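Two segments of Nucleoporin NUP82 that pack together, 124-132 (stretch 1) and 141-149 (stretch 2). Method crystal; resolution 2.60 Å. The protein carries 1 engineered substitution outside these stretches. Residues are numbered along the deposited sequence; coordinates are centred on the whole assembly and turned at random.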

# COMPACT_ATOMS: atom_id res chain seq x y z
N LYS A 124 -10.28 -14.97 -12.60
CA LYS A 124 -10.65 -13.66 -12.07
C LYS A 124 -10.30 -13.56 -10.60
O LYS A 124 -10.82 -14.31 -9.78
CB LYS A 124 -12.15 -13.43 -12.28
CG LYS A 124 -12.56 -13.45 -13.74
CD LYS A 124 -14.06 -13.50 -13.90
CE LYS A 124 -14.45 -13.55 -15.38
NZ LYS A 124 -15.93 -13.61 -15.58
N SER A 125 -9.43 -12.63 -10.27
CA SER A 125 -9.00 -12.43 -8.89
C SER A 125 -10.07 -11.68 -8.11
O SER A 125 -10.61 -10.67 -8.58
CB SER A 125 -7.68 -11.65 -8.85
OG SER A 125 -7.15 -11.64 -7.54
N SER A 126 -10.37 -12.16 -6.91
CA SER A 126 -11.38 -11.53 -6.08
C SER A 126 -10.88 -10.35 -5.27
O SER A 126 -9.68 -10.19 -5.03
CB SER A 126 -12.02 -12.58 -5.17
OG SER A 126 -11.03 -13.34 -4.52
N ILE A 127 -11.83 -9.52 -4.86
CA ILE A 127 -11.55 -8.32 -4.08
C ILE A 127 -11.19 -8.63 -2.63
O ILE A 127 -11.89 -9.39 -1.95
CB ILE A 127 -12.76 -7.37 -4.12
CG1 ILE A 127 -13.06 -6.97 -5.57
CG2 ILE A 127 -12.51 -6.14 -3.26
CD1 ILE A 127 -14.36 -6.27 -5.74
N LYS A 128 -10.10 -8.02 -2.16
CA LYS A 128 -9.65 -8.21 -0.80
C LYS A 128 -9.96 -6.97 0.05
O LYS A 128 -10.44 -7.08 1.19
CB LYS A 128 -8.14 -8.51 -0.80
CG LYS A 128 -7.60 -8.91 0.56
CD LYS A 128 -6.13 -9.29 0.49
CE LYS A 128 -5.63 -9.73 1.86
NZ LYS A 128 -4.24 -10.28 1.83
N LYS A 129 -9.69 -5.79 -0.51
CA LYS A 129 -9.94 -4.56 0.22
C LYS A 129 -10.21 -3.38 -0.71
O LYS A 129 -9.69 -3.33 -1.83
CB LYS A 129 -8.76 -4.23 1.13
CG LYS A 129 -9.09 -3.14 2.12
CD LYS A 129 -7.94 -2.81 3.05
CE LYS A 129 -8.42 -1.83 4.12
NZ LYS A 129 -7.40 -1.48 5.15
N VAL A 130 -11.02 -2.43 -0.23
CA VAL A 130 -11.37 -1.22 -0.97
C VAL A 130 -11.23 0.02 -0.10
O VAL A 130 -11.59 0.02 1.06
CB VAL A 130 -12.82 -1.27 -1.48
CG1 VAL A 130 -13.17 0.04 -2.19
CG2 VAL A 130 -12.99 -2.45 -2.41
N LEU A 131 -10.71 1.08 -0.69
CA LEU A 131 -10.51 2.35 0.02
C LEU A 131 -10.84 3.52 -0.88
O LEU A 131 -10.56 3.48 -2.08
CB LEU A 131 -9.05 2.52 0.43
CG LEU A 131 -8.43 1.60 1.46
CD1 LEU A 131 -6.96 1.92 1.58
CD2 LEU A 131 -9.15 1.78 2.77
N PHE A 132 -11.42 4.58 -0.31
CA PHE A 132 -11.66 5.78 -1.11
C PHE A 132 -10.31 6.50 -1.17
O PHE A 132 -9.53 6.44 -0.23
CB PHE A 132 -12.64 6.70 -0.40
CG PHE A 132 -14.06 6.41 -0.70
CD1 PHE A 132 -14.59 6.65 -1.97
CD2 PHE A 132 -14.90 5.92 0.30
CE1 PHE A 132 -15.93 6.38 -2.25
CE2 PHE A 132 -16.24 5.66 0.04
CZ PHE A 132 -16.76 5.89 -1.24
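Stretch 2 (141-149) CIVVLKEDD

Stretch 2 lies beside stretch 1 as its antiparallel neighbour in a sheet: strand 141-146 runs against strand 127-132, their N-to-C directions 159° apart and their axes approaching to 4.5 Å. Two hydrogen-bonded pairs fix the register. Val-143 N donates to Leu-131 O at 2.6 Å and Leu-131 N to Val-143 O at 2.9 Å; Leu-145 N reaches Lys-129 O at 2.8 Å, while Lys-129 N returns to Leu-145 O at 3.1 Å. That same Leu-145 O also accepts from Lys-128 N at 2.8 Å, because a beta bulge, with Lys-128 at phi/psi -105/-44, shifts the register by one before Ile-127 pairs with Lys-146.

On one face the apolar side chains interlock in a stagger. Val-144 packs against both Val-130 (CG2 to CG2, 4.1 Å) and Ile-127, whose CG2 lies 4.1 Å from Val-144 CG1. Ile-142 likewise fits between Val-130 and Phe-132, with Ile-142 CB 4.3 Å from Val-130 CG1 and Ile-142 CG2 3.7 Å from Phe-132 CE1. The other face carries Leu-131 beside Val-143, CB to CB 4.5 Å, and Lys-129 beside Leu-145.

Beyond the strands, Glu-147 N bonds Ser-126 O at 2.9 Å, and the Ser-125 hydroxyl OG accepts a weak hydrogen bond from Asp-148 N at 2.8 Å.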

# COMPACT_ATOMS: atom_id res chain seq x y z
N CYS A 141 -12.79 8.63 -6.53
CA CYS A 141 -11.84 7.57 -6.80
C CYS A 141 -11.76 6.46 -5.74
O CYS A 141 -11.57 6.74 -4.56
CB CYS A 141 -10.46 8.20 -6.99
SG CYS A 141 -9.13 7.02 -7.23
N ILE A 142 -11.94 5.21 -6.16
CA ILE A 142 -11.83 4.11 -5.21
C ILE A 142 -10.64 3.23 -5.56
O ILE A 142 -10.37 2.93 -6.73
CB ILE A 142 -13.12 3.22 -5.14
CG1 ILE A 142 -13.39 2.55 -6.49
CG2 ILE A 142 -14.30 4.05 -4.67
CD1 ILE A 142 -14.48 1.51 -6.41
N VAL A 143 -9.91 2.83 -4.53
CA VAL A 143 -8.72 2.02 -4.70
C VAL A 143 -9.08 0.59 -4.34
O VAL A 143 -9.59 0.33 -3.25
CB VAL A 143 -7.60 2.54 -3.80
CG1 VAL A 143 -6.31 1.79 -4.05
CG2 VAL A 143 -7.42 4.02 -4.05
N VAL A 144 -8.82 -0.33 -5.26
CA VAL A 144 -9.17 -1.73 -5.03
C VAL A 144 -7.98 -2.68 -5.04
O VAL A 144 -7.24 -2.75 -6.02
CB VAL A 144 -10.22 -2.20 -6.08
CG1 VAL A 144 -10.61 -3.65 -5.83
CG2 VAL A 144 -11.46 -1.30 -6.03
N LEU A 145 -7.80 -3.40 -3.94
CA LEU A 145 -6.72 -4.38 -3.82
C LEU A 145 -7.34 -5.78 -4.00
O LEU A 145 -8.31 -6.13 -3.32
CB LEU A 145 -6.05 -4.30 -2.45
CG LEU A 145 -5.11 -5.47 -2.14
CD1 LEU A 145 -3.84 -5.29 -2.95
CD2 LEU A 145 -4.80 -5.54 -0.66
N LYS A 146 -6.78 -6.57 -4.92
CA LYS A 146 -7.30 -7.93 -5.16
C LYS A 146 -6.34 -9.02 -4.63
O LYS A 146 -5.20 -8.72 -4.27
CB LYS A 146 -7.55 -8.13 -6.66
CG LYS A 146 -8.74 -7.34 -7.19
CD LYS A 146 -8.81 -7.36 -8.71
CE LYS A 146 -10.06 -6.66 -9.21
NZ LYS A 146 -9.96 -6.34 -10.66
N GLU A 147 -6.80 -10.27 -4.58
CA GLU A 147 -5.95 -11.38 -4.13
C GLU A 147 -4.70 -11.37 -4.99
O GLU A 147 -3.63 -11.85 -4.60
CB GLU A 147 -6.67 -12.71 -4.31
CG GLU A 147 -7.86 -12.88 -3.41
CD GLU A 147 -7.50 -12.61 -1.96
OE1 GLU A 147 -6.44 -13.10 -1.51
OE2 GLU A 147 -8.29 -11.92 -1.27
N ASP A 148 -4.87 -10.78 -6.17
CA ASP A 148 -3.85 -10.58 -7.19
C ASP A 148 -2.59 -9.91 -6.65
O ASP A 148 -1.48 -10.16 -7.13
CB ASP A 148 -4.40 -9.63 -8.24
CG ASP A 148 -4.60 -10.28 -9.54
OD1 ASP A 148 -3.85 -11.24 -9.82
OD2 ASP A 148 -5.49 -9.83 -10.30
N ASP A 149 -2.81 -9.01 -5.68
CA ASP A 149 -1.78 -8.16 -5.08
C ASP A 149 -1.75 -6.98 -6.06
O ASP A 149 -0.88 -6.12 -6.04
CB ASP A 149 -0.41 -8.84 -5.00
CG ASP A 149 -0.33 -9.85 -3.87
OD1 ASP A 149 -0.87 -9.55 -2.78
OD2 ASP A 149 0.27 -10.93 -4.08